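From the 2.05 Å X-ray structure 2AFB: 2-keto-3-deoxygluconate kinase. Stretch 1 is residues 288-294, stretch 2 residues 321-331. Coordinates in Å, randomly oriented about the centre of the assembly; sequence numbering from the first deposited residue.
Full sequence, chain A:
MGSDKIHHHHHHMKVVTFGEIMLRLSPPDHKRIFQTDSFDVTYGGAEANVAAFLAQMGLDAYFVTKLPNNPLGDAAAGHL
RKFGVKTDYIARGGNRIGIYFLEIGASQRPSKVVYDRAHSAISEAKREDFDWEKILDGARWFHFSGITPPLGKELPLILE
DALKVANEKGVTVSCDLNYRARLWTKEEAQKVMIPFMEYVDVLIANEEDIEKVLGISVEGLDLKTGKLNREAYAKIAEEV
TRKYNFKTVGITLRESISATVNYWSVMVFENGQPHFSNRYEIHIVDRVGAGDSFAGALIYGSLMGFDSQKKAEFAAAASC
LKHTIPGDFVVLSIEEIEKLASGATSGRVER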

ATOM      1  N   VAL A 288      17.236 -12.591   7.309  1.00 30.62           N
ATOM      2  CA  VAL A 288      17.230 -13.686   6.331  1.00 31.67           C
ATOM      3  C   VAL A 288      18.318 -13.443   5.259  1.00 28.20           C
ATOM      4  O   VAL A 288      18.448 -12.336   4.728  1.00 31.07           O
ATOM      5  CB  VAL A 288      15.840 -13.918   5.663  1.00 30.64           C
ATOM      6  CG1 VAL A 288      15.919 -15.068   4.641  1.00 32.62           C
ATOM      7  CG2 VAL A 288      14.815 -14.266   6.747  1.00 35.15           C
ATOM      8  N   GLY A 289      19.086 -14.485   4.960  1.00 29.52           N
ATOM      9  CA  GLY A 289      20.168 -14.388   3.938  1.00 31.15           C
ATOM     10  C   GLY A 289      21.528 -13.951   4.470  1.00 31.16           C
ATOM     11  O   GLY A 289      22.515 -13.933   3.722  1.00 33.63           O
ATOM     12  N   ALA A 290      21.614 -13.617   5.754  1.00 29.43           N
ATOM     13  CA  ALA A 290      22.856 -12.995   6.265  1.00 30.93           C
ATOM     14  C   ALA A 290      24.026 -13.993   6.230  1.00 29.95           C
ATOM     15  O   ALA A 290      25.128 -13.706   5.722  1.00 29.83           O
ATOM     16  CB  ALA A 290      22.630 -12.463   7.672  1.00 31.68           C
ATOM     17  N   GLY A 291      23.752 -15.199   6.709  1.00 29.57           N
ATOM     18  CA  GLY A 291      24.702 -16.313   6.568  1.00 28.59           C
ATOM     19  C   GLY A 291      25.071 -16.598   5.136  1.00 30.23           C
ATOM     20  O   GLY A 291      26.216 -16.975   4.847  1.00 30.05           O
ATOM     21  N   ASP A 292      24.110 -16.440   4.207  1.00 30.19           N
ATOM     22  CA  ASP A 292      24.415 -16.741   2.803  1.00 28.46           C
ATOM     23  C   ASP A 292      25.285 -15.683   2.196  1.00 26.47           C
ATOM     24  O   ASP A 292      26.086 -15.997   1.360  1.00 29.91           O
ATOM     25  CB  ASP A 292      23.150 -16.973   1.963  1.00 29.51           C
ATOM     26  CG  ASP A 292      22.172 -17.935   2.666  1.00 33.98           C
ATOM     27  OD1 ASP A 292      22.633 -19.017   3.107  1.00 36.45           O
ATOM     28  OD2 ASP A 292      20.974 -17.591   2.786  1.00 37.96           O
ATOM     29  N   SER A 293      25.111 -14.425   2.588  1.00 23.77           N
ATOM     30  CA  SER A 293      25.962 -13.379   2.141  1.00 26.49           C
ATOM     31  C   SER A 293      27.377 -13.534   2.720  1.00 25.13           C
ATOM     32  O   SER A 293      28.348 -13.216   2.045  1.00 25.14           O
ATOM     33  CB  SER A 293      25.346 -12.011   2.445  1.00 26.19           C
ATOM     34  OG  SER A 293      25.319 -11.773   3.834  1.00 29.86           O
ATOM     35  N   PHE A 294      27.496 -14.007   3.962  1.00 26.82           N
ATOM     36  CA  PHE A 294      28.821 -14.362   4.502  1.00 26.67           C
ATOM     37  C   PHE A 294      29.515 -15.334   3.546  1.00 26.98           C
ATOM     38  O   PHE A 294      30.620 -15.114   3.149  1.00 25.77           O
ATOM     39  CB  PHE A 294      28.734 -14.962   5.911  1.00 26.29           C
ATOM     40  CG  PHE A 294      30.053 -15.550   6.400  1.00 20.32           C
ATOM     41  CD1 PHE A 294      31.133 -14.746   6.633  1.00 28.79           C
ATOM     42  CD2 PHE A 294      30.199 -16.914   6.572  1.00 24.25           C
ATOM     43  CE1 PHE A 294      32.384 -15.287   7.025  1.00 28.13           C
ATOM     44  CE2 PHE A 294      31.420 -17.475   6.977  1.00 24.97           C
ATOM     45  CZ  PHE A 294      32.510 -16.643   7.212  1.00 25.82           C
TER
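Stretch 2 (321-331) LKHTIPGDFVV

Leu-321 and Lys-322 belong to a helix that begins earlier in the chain; a type I turn spans Lys-322 to Ile-325, and the chain then runs on without regular structure to Val-331. Stretch 2 lies against the start of the stretch 1 helix, where Gly-289 occupies the N-cap position, and the two segments together bury 330 Å².

Leu-321 makes no contact with stretch 1; its carbonyl O instead accepts a bond from Thr-324 OG1 at 2.5 Å. Lys-322 is the centre of the contact. Its CB lies 3.4 Å from Ser-293 OG, and its CG packs 3.8 Å from Ala-290 CA and 3.7 Å from Gly-289 C, so the aliphatic part of the side chain covers the first residues of the helix. The chain, with chi angles t, p, t, p, then carries NZ to Val-288 O, forming a hydrogen bond of 2.8 Å. The same NZ donates to Ile-325 O at 2.7 Å and Gly-327 O at 2.8 Å, and thereby ties the loop of stretch 2 to the residue preceding the N-cap.

At His-323 the ring approaches Ala-290, whose CB sits over one face, 3.7 Å from the ring centroid, in a CH-pi contact. Thr-324, Ile-325 and Pro-326 stay clear of stretch 1. The chain returns to stretch 1 at Gly-327, whose phi of 101° suits glycine and whose O lies 3.5 Å from Val-288 O, and the contact continues at Asp-328. There Asp-328 OD1 is 3.4 Å from Val-288 CG1, and Asp-328 O is 3.7 Å from Gly-289 CA; a CB on Gly-289 would clash with this carbonyl. A water donates to both Asp-328 O (2.6 Å) and Gly-289 O (2.9 Å), bridging the backbones. Phe-329 points away, whereas Val-330 CG1 closes the contact 3.6 Å from Ser-293 CB. Val-331 is out of reach.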

ATOM      1  N   LEU A 321      25.760  -5.982   6.566  1.00 28.66           N
ATOM      2  CA  LEU A 321      24.918  -5.148   5.699  1.00 25.45           C
ATOM      3  C   LEU A 321      23.675  -5.874   5.207  1.00 25.83           C
ATOM      4  O   LEU A 321      22.596  -5.275   5.144  1.00 24.24           O
ATOM      5  CB  LEU A 321      25.713  -4.568   4.533  1.00 26.43           C
ATOM      6  CG  LEU A 321      26.738  -3.468   4.892  1.00 25.37           C
ATOM      7  CD1 LEU A 321      27.727  -3.241   3.776  1.00 35.86           C
ATOM      8  CD2 LEU A 321      26.065  -2.141   5.214  1.00 29.15           C
ATOM      9  N   LYS A 322      23.773  -7.156   4.897  1.00 25.62           N
ATOM     10  CA  LYS A 322      22.583  -7.895   4.491  1.00 27.35           C
ATOM     11  C   LYS A 322      21.470  -7.726   5.549  1.00 28.22           C
ATOM     12  O   LYS A 322      20.314  -7.584   5.197  1.00 27.59           O
ATOM     13  CB  LYS A 322      22.885  -9.406   4.261  1.00 29.67           C
ATOM     14  CG  LYS A 322      21.676 -10.289   3.913  1.00 26.02           C
ATOM     15  CD  LYS A 322      20.800  -9.722   2.794  1.00 31.69           C
ATOM     16  CE  LYS A 322      19.329 -10.166   2.843  1.00 30.90           C
ATOM     17  NZ  LYS A 322      18.447  -9.680   3.975  1.00 24.05           N
ATOM     18  N   HIS A 323      21.827  -7.684   6.830  1.00 25.17           N
ATOM     19  CA  HIS A 323      20.827  -7.595   7.909  1.00 25.21           C
ATOM     20  C   HIS A 323      19.949  -6.339   7.733  1.00 25.96           C
ATOM     21  O   HIS A 323      18.875  -6.249   8.350  1.00 23.67           O
ATOM     22  CB  HIS A 323      21.465  -7.506   9.277  1.00 26.69           C
ATOM     23  CG  HIS A 323      22.029  -8.787   9.819  1.00 27.23           C
ATOM     24  ND1 HIS A 323      23.263  -9.291   9.440  1.00 25.37           N
ATOM     25  CD2 HIS A 323      21.574  -9.603  10.793  1.00 32.94           C
ATOM     26  CE1 HIS A 323      23.528 -10.372  10.149  1.00 28.41           C
ATOM     27  NE2 HIS A 323      22.507 -10.603  10.957  1.00 27.51           N
ATOM     28  N   THR A 324      20.405  -5.382   6.899  1.00 21.13           N
ATOM     29  CA  THR A 324      19.753  -4.056   6.715  1.00 23.60           C
ATOM     30  C   THR A 324      18.857  -3.974   5.491  1.00 23.61           C
ATOM     31  O   THR A 324      18.191  -2.933   5.264  1.00 24.51           O
ATOM     32  CB  THR A 324      20.803  -2.879   6.598  1.00 20.53           C
ATOM     33  OG1 THR A 324      21.527  -2.995   5.372  1.00 27.15           O
ATOM     34  CG2 THR A 324      21.816  -2.950   7.751  1.00 31.19           C
ATOM     35  N   ILE A 325      18.880  -5.034   4.701  1.00 25.34           N
ATOM     36  CA  ILE A 325      18.251  -5.081   3.363  1.00 26.93           C
ATOM     37  C   ILE A 325      17.077  -6.080   3.353  1.00 28.64           C
ATOM     38  O   ILE A 325      17.312  -7.271   3.577  1.00 27.62           O
ATOM     39  CB  ILE A 325      19.311  -5.467   2.320  1.00 26.33           C
ATOM     40  CG1 ILE A 325      20.393  -4.396   2.260  1.00 30.13           C
ATOM     41  CG2 ILE A 325      18.792  -5.592   0.897  1.00 22.30           C
ATOM     42  CD1 ILE A 325      21.578  -4.885   1.486  1.00 33.05           C
ATOM     43  N   PRO A 326      15.822  -5.578   3.108  1.00 28.54           N
ATOM     44  CA  PRO A 326      14.624  -6.404   2.969  1.00 26.76           C
ATOM     45  C   PRO A 326      14.796  -7.468   1.885  1.00 26.96           C
ATOM     46  O   PRO A 326      15.425  -7.214   0.870  1.00 28.71           O
ATOM     47  CB  PRO A 326      13.530  -5.403   2.563  1.00 25.45           C
ATOM     48  CG  PRO A 326      14.006  -4.066   3.081  1.00 28.71           C
ATOM     49  CD  PRO A 326      15.504  -4.133   2.950  1.00 29.69           C
ATOM     50  N   GLY A 327      14.341  -8.685   2.181  1.00 25.04           N
ATOM     51  CA  GLY A 327      14.452  -9.807   1.265  1.00 26.69           C
ATOM     52  C   GLY A 327      15.582 -10.745   1.594  1.00 27.71           C
ATOM     53  O   GLY A 327      16.173 -10.667   2.673  1.00 29.78           O
ATOM     54  N   ASP A 328      15.851 -11.666   0.664  1.00 26.62           N
ATOM     55  CA  ASP A 328      16.809 -12.745   0.889  1.00 29.00           C
ATOM     56  C   ASP A 328      18.173 -12.432   0.214  1.00 28.20           C
ATOM     57  O   ASP A 328      19.213 -12.959   0.607  1.00 28.46           O
ATOM     58  CB  ASP A 328      16.262 -14.098   0.339  1.00 25.56           C
ATOM     59  CG  ASP A 328      15.073 -14.663   1.119  1.00 37.73           C
ATOM     60  OD1 ASP A 328      14.428 -13.933   1.860  1.00 37.98           O
ATOM     61  OD2 ASP A 328      14.757 -15.875   0.973  1.00 39.20           O
ATOM     62  N   PHE A 329      18.155 -11.606  -0.822  1.00 26.72           N
ATOM     63  CA  PHE A 329      19.344 -11.334  -1.614  1.00 28.03           C
ATOM     64  C   PHE A 329      19.951  -9.999  -1.141  1.00 29.13           C
ATOM     65  O   PHE A 329      19.229  -9.081  -0.766  1.00 31.39           O
ATOM     66  CB  PHE A 329      18.909 -11.165  -3.085  1.00 27.03           C
ATOM     67  CG  PHE A 329      18.517 -12.433  -3.813  1.00 28.52           C
ATOM     68  CD1 PHE A 329      18.439 -13.689  -3.194  1.00 29.12           C
ATOM     69  CD2 PHE A 329      18.155 -12.353  -5.160  1.00 26.56           C
ATOM     70  CE1 PHE A 329      18.063 -14.817  -3.908  1.00 21.83           C
ATOM     71  CE2 PHE A 329      17.797 -13.502  -5.874  1.00 28.21           C
ATOM     72  CZ  PHE A 329      17.778 -14.729  -5.253  1.00 27.48           C
ATOM     73  N   VAL A 330      21.269  -9.868  -1.190  1.00 29.05           N
ATOM     74  CA  VAL A 330      21.910  -8.575  -0.989  1.00 27.76           C
ATOM     75  C   VAL A 330      21.663  -7.692  -2.213  1.00 27.95           C
ATOM     76  O   VAL A 330      21.510  -8.179  -3.347  1.00 27.91           O
ATOM     77  CB  VAL A 330      23.461  -8.659  -0.800  1.00 27.28           C
ATOM     78  CG1 VAL A 330      23.824  -9.496   0.399  1.00 29.26           C
ATOM     79  CG2 VAL A 330      24.186  -9.170  -2.075  1.00 26.54           C
ATOM     80  N   VAL A 331      21.589  -6.396  -1.961  1.00 26.73           N
ATOM     81  CA  VAL A 331      21.743  -5.367  -2.980  1.00 24.16           C
ATOM     82  C   VAL A 331      22.930  -4.577  -2.456  1.00 27.60           C
ATOM     83  O   VAL A 331      22.769  -3.794  -1.523  1.00 27.71           O
ATOM     84  CB  VAL A 331      20.477  -4.450  -3.059  1.00 24.46           C
ATOM     85  CG1 VAL A 331      20.654  -3.319  -3.999  1.00 28.59           C
ATOM     86  CG2 VAL A 331      19.248  -5.263  -3.411  1.00 27.99           C
TER
HETATM   87  O   HOH W   1      21.802 -13.022   1.101  1.00 17.35           O